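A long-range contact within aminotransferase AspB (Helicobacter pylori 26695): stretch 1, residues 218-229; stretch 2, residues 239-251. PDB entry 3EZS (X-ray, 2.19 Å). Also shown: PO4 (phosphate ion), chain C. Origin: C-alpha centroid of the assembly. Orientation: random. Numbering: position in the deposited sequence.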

ATOM      1  N   GLU A 218     -13.996 -27.505   4.784  1.00 42.51           N
ATOM      2  CA  GLU A 218     -13.080 -27.579   3.659  1.00 43.33           C
ATOM      3  C   GLU A 218     -13.169 -26.378   2.699  1.00 42.06           C
ATOM      4  O   GLU A 218     -12.251 -26.142   1.913  1.00 45.27           O
ATOM      5  CB  GLU A 218     -13.341 -28.913   2.949  1.00 44.24           C
ATOM      6  CG  GLU A 218     -12.371 -29.275   1.848  1.00 56.73           C
ATOM      7  N   ALA A 219     -14.258 -25.618   2.769  1.00 41.49           N
ATOM      8  CA  ALA A 219     -14.425 -24.381   1.975  1.00 42.41           C
ATOM      9  C   ALA A 219     -13.838 -23.158   2.691  1.00 41.40           C
ATOM     10  O   ALA A 219     -13.778 -22.060   2.111  1.00 40.91           O
ATOM     11  CB  ALA A 219     -15.903 -24.131   1.642  1.00 39.95           C
ATOM     12  N   PHE A 220     -13.407 -23.357   3.941  1.00 40.28           N
ATOM     13  CA  PHE A 220     -12.796 -22.312   4.761  1.00 39.69           C
ATOM     14  C   PHE A 220     -13.743 -21.148   5.056  1.00 39.87           C
ATOM     15  O   PHE A 220     -13.302 -20.004   5.166  1.00 38.77           O
ATOM     16  CB  PHE A 220     -11.495 -21.794   4.127  1.00 39.72           C
ATOM     17  CG  PHE A 220     -10.590 -22.879   3.628  1.00 39.04           C
ATOM     18  CD1 PHE A 220     -10.065 -23.821   4.513  1.00 37.63           C
ATOM     19  CD2 PHE A 220     -10.232 -22.945   2.277  1.00 37.73           C
ATOM     20  CE1 PHE A 220      -9.221 -24.848   4.060  1.00 37.86           C
ATOM     21  CE2 PHE A 220      -9.373 -23.957   1.816  1.00 39.47           C
ATOM     22  CZ  PHE A 220      -8.873 -24.918   2.724  1.00 34.50           C
ATOM     23  N   LYS A 221     -15.036 -21.450   5.162  1.00 40.13           N
ATOM     24  CA  LYS A 221     -16.063 -20.464   5.501  1.00 41.97           C
ATOM     25  C   LYS A 221     -15.713 -19.745   6.805  1.00 41.82           C
ATOM     26  O   LYS A 221     -15.367 -20.405   7.802  1.00 42.81           O
ATOM     27  CB  LYS A 221     -17.425 -21.143   5.666  1.00 41.31           C
ATOM     28  CG  LYS A 221     -18.560 -20.202   6.075  1.00 46.10           C
ATOM     29  CD  LYS A 221     -19.914 -20.918   6.052  1.00 48.21           C
ATOM     30  CE  LYS A 221     -21.094 -19.984   6.384  1.00 54.57           C
ATOM     31  NZ  LYS A 221     -21.148 -19.557   7.817  1.00 60.82           N
ATOM     32  N   ASN A 222     -15.802 -18.407   6.771  1.00 39.39           N
ATOM     33  CA  ASN A 222     -15.500 -17.514   7.891  1.00 40.76           C
ATOM     34  C   ASN A 222     -14.024 -17.492   8.355  1.00 40.41           C
ATOM     35  O   ASN A 222     -13.702 -16.817   9.345  1.00 38.62           O
ATOM     36  CB  ASN A 222     -16.389 -17.833   9.108  1.00 40.30           C
ATOM     37  CG  ASN A 222     -17.826 -17.393   8.928  1.00 43.13           C
ATOM     38  OD1 ASN A 222     -18.287 -17.161   7.817  1.00 39.91           O
ATOM     39  ND2 ASN A 222     -18.533 -17.255  10.041  1.00 33.86           N
ATOM     40  N   VAL A 223     -13.139 -18.182   7.645  1.00 38.91           N
ATOM     41  CA  VAL A 223     -11.753 -18.349   8.114  1.00 38.67           C
ATOM     42  C   VAL A 223     -10.705 -17.935   7.078  1.00 38.84           C
ATOM     43  O   VAL A 223     -10.825 -18.244   5.877  1.00 35.54           O
ATOM     44  CB  VAL A 223     -11.524 -19.809   8.568  1.00 39.14           C
ATOM     45  CG1 VAL A 223     -10.079 -20.041   9.032  1.00 34.79           C
ATOM     46  CG2 VAL A 223     -12.526 -20.191   9.682  1.00 38.66           C
ATOM     47  N   LEU A 224      -9.672 -17.250   7.575  1.00 39.59           N
ATOM     48  CA  LEU A 224      -8.580 -16.713   6.774  1.00 41.29           C
ATOM     49  C   LEU A 224      -7.257 -16.753   7.554  1.00 39.60           C
ATOM     50  O   LEU A 224      -7.241 -16.679   8.773  1.00 39.22           O
ATOM     51  CB  LEU A 224      -8.883 -15.257   6.383  1.00 43.65           C
ATOM     52  CG  LEU A 224     -10.143 -15.015   5.528  1.00 45.25           C
ATOM     53  CD1 LEU A 224     -10.808 -13.747   5.919  1.00 54.01           C
ATOM     54  CD2 LEU A 224      -9.878 -15.083   4.033  1.00 42.61           C
ATOM     55  N   VAL A 225      -6.160 -16.903   6.825  1.00 39.86           N
ATOM     56  CA  VAL A 225      -4.819 -16.945   7.393  1.00 36.86           C
ATOM     57  C   VAL A 225      -4.005 -15.936   6.598  1.00 38.54           C
ATOM     58  O   VAL A 225      -4.214 -15.772   5.404  1.00 42.72           O
ATOM     59  CB  VAL A 225      -4.174 -18.369   7.324  1.00 37.42           C
ATOM     60  CG1 VAL A 225      -4.950 -19.401   8.190  1.00 33.02           C
ATOM     61  CG2 VAL A 225      -4.062 -18.857   5.883  1.00 35.83           C
ATOM     62  N   ILE A 226      -3.087 -15.260   7.266  1.00 39.96           N
ATOM     63  CA  ILE A 226      -2.262 -14.217   6.668  1.00 39.15           C
ATOM     64  C   ILE A 226      -0.788 -14.627   6.771  1.00 38.19           C
ATOM     65  O   ILE A 226      -0.312 -14.962   7.843  1.00 39.47           O
ATOM     66  CB  ILE A 226      -2.538 -12.856   7.369  1.00 38.83           C
ATOM     67  CG1 ILE A 226      -3.963 -12.402   7.051  1.00 32.96           C
ATOM     68  CG2 ILE A 226      -1.503 -11.779   6.935  1.00 38.37           C
ATOM     69  CD1 ILE A 226      -4.385 -11.072   7.692  1.00 39.54           C
ATOM     70  N   HIS A 227      -0.082 -14.611   5.646  1.00 39.61           N
ATOM     71  CA  HIS A 227       1.326 -15.021   5.594  1.00 40.43           C
ATOM     72  C   HIS A 227       2.198 -13.911   5.044  1.00 39.73           C
ATOM     73  O   HIS A 227       1.701 -12.983   4.404  1.00 40.15           O
ATOM     74  CB  HIS A 227       1.477 -16.308   4.769  1.00 39.71           C
ATOM     75  CG  HIS A 227       0.945 -17.532   5.458  1.00 42.23           C
ATOM     76  ND1 HIS A 227       1.769 -18.494   6.007  1.00 40.17           N
ATOM     77  CD2 HIS A 227      -0.327 -17.939   5.707  1.00 48.38           C
ATOM     78  CE1 HIS A 227       1.031 -19.452   6.544  1.00 43.60           C
ATOM     79  NE2 HIS A 227      -0.246 -19.143   6.380  1.00 35.79           N
ATOM     80  N   SER A 228       3.495 -14.006   5.337  1.00 39.49           N
ATOM     81  CA  SER A 228       4.498 -13.048   4.882  1.00 40.73           C
ATOM     82  C   SER A 228       5.799 -13.766   4.579  1.00 41.34           C
ATOM     83  O   SER A 228       6.108 -14.749   5.209  1.00 42.22           O
ATOM     84  CB  SER A 228       4.784 -12.023   5.966  1.00 41.25           C
ATOM     85  OG  SER A 228       5.860 -11.173   5.590  1.00 43.66           O
ATOM     86  N   LEU A 229       6.575 -13.219   3.652  1.00 41.97           N
ATOM     87  CA  LEU A 229       7.875 -13.770   3.265  1.00 44.03           C
ATOM     88  C   LEU A 229       9.058 -13.161   4.052  1.00 42.43           C
ATOM     89  O   LEU A 229      10.177 -13.670   4.016  1.00 41.98           O
ATOM     90  CB  LEU A 229       8.082 -13.421   1.797  1.00 44.67           C
ATOM     91  CG  LEU A 229       9.100 -14.187   0.972  1.00 49.42           C
ATOM     92  CD1 LEU A 229       8.781 -15.684   0.997  1.00 53.53           C
ATOM     93  CD2 LEU A 229       9.080 -13.634  -0.454  1.00 46.24           C
ATOM     94  N   ARG A 239       8.355  -6.989   0.318  1.00 40.18           N
ATOM     95  CA  ARG A 239       6.975  -6.668   0.674  1.00 39.14           C
ATOM     96  C   ARG A 239       6.040  -7.672   0.010  1.00 37.93           C
ATOM     97  O   ARG A 239       5.193  -7.308  -0.798  1.00 40.23           O
ATOM     98  CB  ARG A 239       6.586  -5.231   0.264  1.00 37.19           C
ATOM     99  CG  ARG A 239       7.563  -4.129   0.617  1.00 39.80           C
ATOM    100  CD  ARG A 239       7.930  -4.016   2.107  1.00 40.25           C
ATOM    101  NE  ARG A 239       6.780  -4.093   3.003  1.00 41.63           N
ATOM    102  CZ  ARG A 239       6.528  -5.029   3.919  1.00 42.63           C
ATOM    103  NH1 ARG A 239       7.346  -6.046   4.159  1.00 48.21           N
ATOM    104  NH2 ARG A 239       5.416  -4.925   4.628  1.00 44.82           N
ATOM    105  N   SER A 240       6.224  -8.943   0.339  1.00 39.34           N
ATOM    106  CA  SER A 240       5.409 -10.012  -0.209  1.00 40.10           C
ATOM    107  C   SER A 240       4.753 -10.853   0.885  1.00 39.74           C
ATOM    108  O   SER A 240       5.403 -11.337   1.807  1.00 39.82           O
ATOM    109  CB  SER A 240       6.219 -10.933  -1.129  1.00 40.66           C
ATOM    110  OG  SER A 240       5.354 -11.905  -1.702  1.00 37.09           O
ATOM    111  N   GLY A 241       3.454 -11.030   0.734  1.00 38.63           N
ATOM    112  CA  GLY A 241       2.651 -11.821   1.643  1.00 38.13           C
ATOM    113  C   GLY A 241       1.418 -12.263   0.893  1.00 37.34           C
ATOM    114  O   GLY A 241       1.304 -12.046  -0.323  1.00 37.51           O
ATOM    115  N   PHE A 242       0.527 -12.927   1.617  1.00 38.21           N
ATOM    116  CA  PHE A 242      -0.740 -13.358   1.076  1.00 37.80           C
ATOM    117  C   PHE A 242      -1.761 -13.577   2.180  1.00 38.11           C
ATOM    118  O   PHE A 242      -1.437 -13.583   3.378  1.00 37.96           O
ATOM    119  CB  PHE A 242      -0.603 -14.599   0.159  1.00 38.73           C
ATOM    120  CG  PHE A 242      -0.143 -15.878   0.845  1.00 39.70           C
ATOM    121  CD1 PHE A 242      -1.056 -16.718   1.482  1.00 37.64           C
ATOM    122  CD2 PHE A 242       1.183 -16.283   0.768  1.00 41.50           C
ATOM    123  CE1 PHE A 242      -0.639 -17.908   2.090  1.00 39.24           C
ATOM    124  CE2 PHE A 242       1.603 -17.468   1.362  1.00 41.18           C
ATOM    125  CZ  PHE A 242       0.685 -18.282   2.019  1.00 37.72           C
ATOM    126  N   ILE A 243      -3.003 -13.697   1.745  1.00 38.11           N
ATOM    127  CA  ILE A 243      -4.136 -14.021   2.593  1.00 37.28           C
ATOM    128  C   ILE A 243      -4.872 -15.149   1.866  1.00 39.02           C
ATOM    129  O   ILE A 243      -5.141 -15.049   0.664  1.00 39.09           O
ATOM    130  CB  ILE A 243      -5.044 -12.818   2.887  1.00 37.16           C
ATOM    131  CG1 ILE A 243      -6.190 -13.245   3.809  1.00 35.53           C
ATOM    132  CG2 ILE A 243      -5.571 -12.185   1.604  1.00 34.96           C
ATOM    133  CD1 ILE A 243      -6.919 -12.088   4.419  1.00 38.34           C
ATOM    134  N   ALA A 244      -5.156 -16.229   2.600  1.00 38.44           N
ATOM    135  CA  ALA A 244      -5.801 -17.408   2.059  1.00 38.43           C
ATOM    136  C   ALA A 244      -6.962 -17.869   2.943  1.00 39.60           C
ATOM    137  O   ALA A 244      -6.926 -17.711   4.175  1.00 39.35           O
ATOM    138  CB  ALA A 244      -4.766 -18.531   1.902  1.00 36.93           C
ATOM    139  N   GLY A 245      -7.998 -18.419   2.313  1.00 41.15           N
ATOM    140  CA  GLY A 245      -9.164 -18.910   3.049  1.00 42.28           C
ATOM    141  C   GLY A 245     -10.468 -18.749   2.290  1.00 40.47           C
ATOM    142  O   GLY A 245     -10.513 -19.005   1.090  1.00 40.42           O
ATOM    143  N   ASP A 246     -11.499 -18.311   3.013  1.00 40.50           N
ATOM    144  CA  ASP A 246     -12.886 -18.110   2.512  1.00 42.22           C
ATOM    145  C   ASP A 246     -12.927 -17.401   1.161  1.00 43.43           C
ATOM    146  O   ASP A 246     -12.704 -16.192   1.088  1.00 43.38           O
ATOM    147  CB  ASP A 246     -13.687 -17.301   3.538  1.00 42.40           C
ATOM    148  CG  ASP A 246     -15.191 -17.334   3.298  1.00 41.70           C
ATOM    149  OD1 ASP A 246     -15.655 -17.357   2.139  1.00 35.01           O
ATOM    150  OD2 ASP A 246     -15.913 -17.281   4.318  1.00 36.83           O
ATOM    151  N   SER A 247     -13.249 -18.158   0.109  1.00 42.68           N
ATOM    152  CA  SER A 247     -13.237 -17.634  -1.241  1.00 42.46           C
ATOM    153  C   SER A 247     -14.328 -16.633  -1.510  1.00 43.61           C
ATOM    154  O   SER A 247     -14.208 -15.880  -2.456  1.00 42.30           O
ATOM    155  CB  SER A 247     -13.323 -18.769  -2.262  1.00 43.98           C
ATOM    156  OG  SER A 247     -14.515 -19.538  -2.108  1.00 38.12           O
ATOM    157  N   ARG A 248     -15.399 -16.640  -0.712  1.00 45.34           N
ATOM    158  CA  ARG A 248     -16.503 -15.691  -0.899  1.00 47.62           C
ATOM    159  C   ARG A 248     -16.065 -14.307  -0.426  1.00 44.84           C
ATOM    160  O   ARG A 248     -16.305 -13.309  -1.102  1.00 43.61           O
ATOM    161  CB  ARG A 248     -17.770 -16.135  -0.147  1.00 47.57           C
ATOM    162  CG  ARG A 248     -19.001 -15.251  -0.424  1.00 54.00           C
ATOM    163  CD  ARG A 248     -20.184 -15.558   0.506  1.00 53.80           C
ATOM    164  NE  ARG A 248     -19.860 -15.276   1.910  1.00 62.03           N
ATOM    165  CZ  ARG A 248     -19.865 -14.064   2.476  1.00 62.92           C
ATOM    166  NH1 ARG A 248     -20.191 -12.974   1.786  1.00 66.07           N
ATOM    167  NH2 ARG A 248     -19.536 -13.938   3.763  1.00 60.01           N
ATOM    168  N   LEU A 249     -15.446 -14.262   0.750  1.00 43.30           N
ATOM    169  CA  LEU A 249     -14.887 -13.025   1.285  1.00 42.67           C
ATOM    170  C   LEU A 249     -13.705 -12.534   0.441  1.00 41.82           C
ATOM    171  O   LEU A 249     -13.596 -11.342   0.182  1.00 45.02           O
ATOM    172  CB  LEU A 249     -14.446 -13.208   2.740  1.00 40.74           C
ATOM    173  CG  LEU A 249     -15.529 -13.487   3.784  1.00 40.24           C
ATOM    174  CD1 LEU A 249     -14.952 -13.797   5.157  1.00 35.42           C
ATOM    175  CD2 LEU A 249     -16.517 -12.307   3.855  1.00 43.71           C
ATOM    176  N   LEU A 250     -12.831 -13.441   0.003  1.00 41.68           N
ATOM    177  CA  LEU A 250     -11.659 -13.043  -0.818  1.00 42.08           C
ATOM    178  C   LEU A 250     -12.012 -12.486  -2.201  1.00 42.01           C
ATOM    179  O   LEU A 250     -11.294 -11.648  -2.727  1.00 41.73           O
ATOM    180  CB  LEU A 250     -10.643 -14.199  -0.968  1.00 40.74           C
ATOM    181  CG  LEU A 250      -9.871 -14.615   0.294  1.00 38.71           C
ATOM    182  CD1 LEU A 250      -8.977 -15.795  -0.018  1.00 39.46           C
ATOM    183  CD2 LEU A 250      -9.064 -13.453   0.893  1.00 38.71           C
ATOM    184  N   GLU A 251     -13.117 -12.942  -2.787  1.00 43.00           N
ATOM    185  CA  GLU A 251     -13.511 -12.478  -4.112  1.00 44.87           C
ATOM    186  C   GLU A 251     -14.002 -11.007  -4.010  1.00 44.81           C
ATOM    187  O   GLU A 251     -13.783 -10.186  -4.915  1.00 43.50           O
ATOM    188  CB  GLU A 251     -14.575 -13.425  -4.701  1.00 46.53           C
ATOM    189  CG  GLU A 251     -14.806 -13.304  -6.219  1.00 54.55           C
ATOM    190  CD  GLU A 251     -13.575 -13.670  -7.062  1.00 65.86           C
ATOM    191  OE1 GLU A 251     -12.646 -14.371  -6.553  1.00 61.23           O
ATOM    192  OE2 GLU A 251     -13.544 -13.230  -8.239  1.00 68.06           O
TER
HETATM  193  P   PO4 C 376       5.466  -7.893   7.089  1.00 38.17           P
HETATM  194  O1  PO4 C 376       4.931  -9.033   6.268  1.00 41.02           O
HETATM  195  O2  PO4 C 376       4.732  -6.632   6.782  1.00 37.69           O
HETATM  196  O3  PO4 C 376       6.898  -7.673   6.754  1.00 37.68           O
HETATM  197  O4  PO4 C 376       5.240  -8.209   8.538  1.00 45.59           O
HETATM  198  O   HOH W   1     -13.451 -21.192  -0.317  1.00 25.98           O

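The two stretches form an antiparallel pair of β-strands, closed at one end by an aspartate that ties a turn to the start of a helix, and together they bury 790 Å² of surface. Strands 223-228 and 241-245 run at 165° to each other. Their register is fixed by two reciprocal backbone pairs: Val-225 N to Ala-244 O (2.9 Å) with Ala-244 N to Val-225 O (3.0 Å), and His-227 N to Phe-242 O (2.8 Å) with Phe-242 N to His-227 O (3.0 Å). Leu-229 N to Ser-240 O and Asp-246 N to Val-223 O, each 2.9 Å, extend the ladder at its two ends.

Side chains sort by sheet face. On one, His-227 and Phe-242 lie with ring planes 10° apart but slid, centroids 4.8 Å apart, so the rings barely overlap; instead His-227 CB sits 3.6 Å from the Phe-242 ring centroid, 18° off its normal, a CH-π contact. Val-225 CG2 meets Ala-244 CB at 4.1 Å on the same face. On the other, Ile-226 CG1 packs 4.0 Å from Ile-243 CD1. Leu-224, the most covered residue, reaches the helix, its CD2 lying 3.6 Å from Leu-250 CD2 and its CD1 4.2 Å from Leu-249 CD1.

Gly-245 suits its place because an ideal CB would lie 2.2 Å from Val-223 O, and its backbone angles (147/-137) themselves call for glycine.

Asp-246 uses both carboxylate oxygens. OD2 accepts from Asn-222 N (2.7 Å, 157°), within the type II turn Phe-220 to Val-223, while OD1 caps the helix, accepting from Arg-248 N at 3.0 Å and weakly from Leu-249 N at 3.4 Å. At the opposite end of the ladder, a phosphate bridges the stretches, accepting at O1 from Ser-228 OG (2.4 Å, very short) and at O2 from Arg-239 NH2 (2.8 Å).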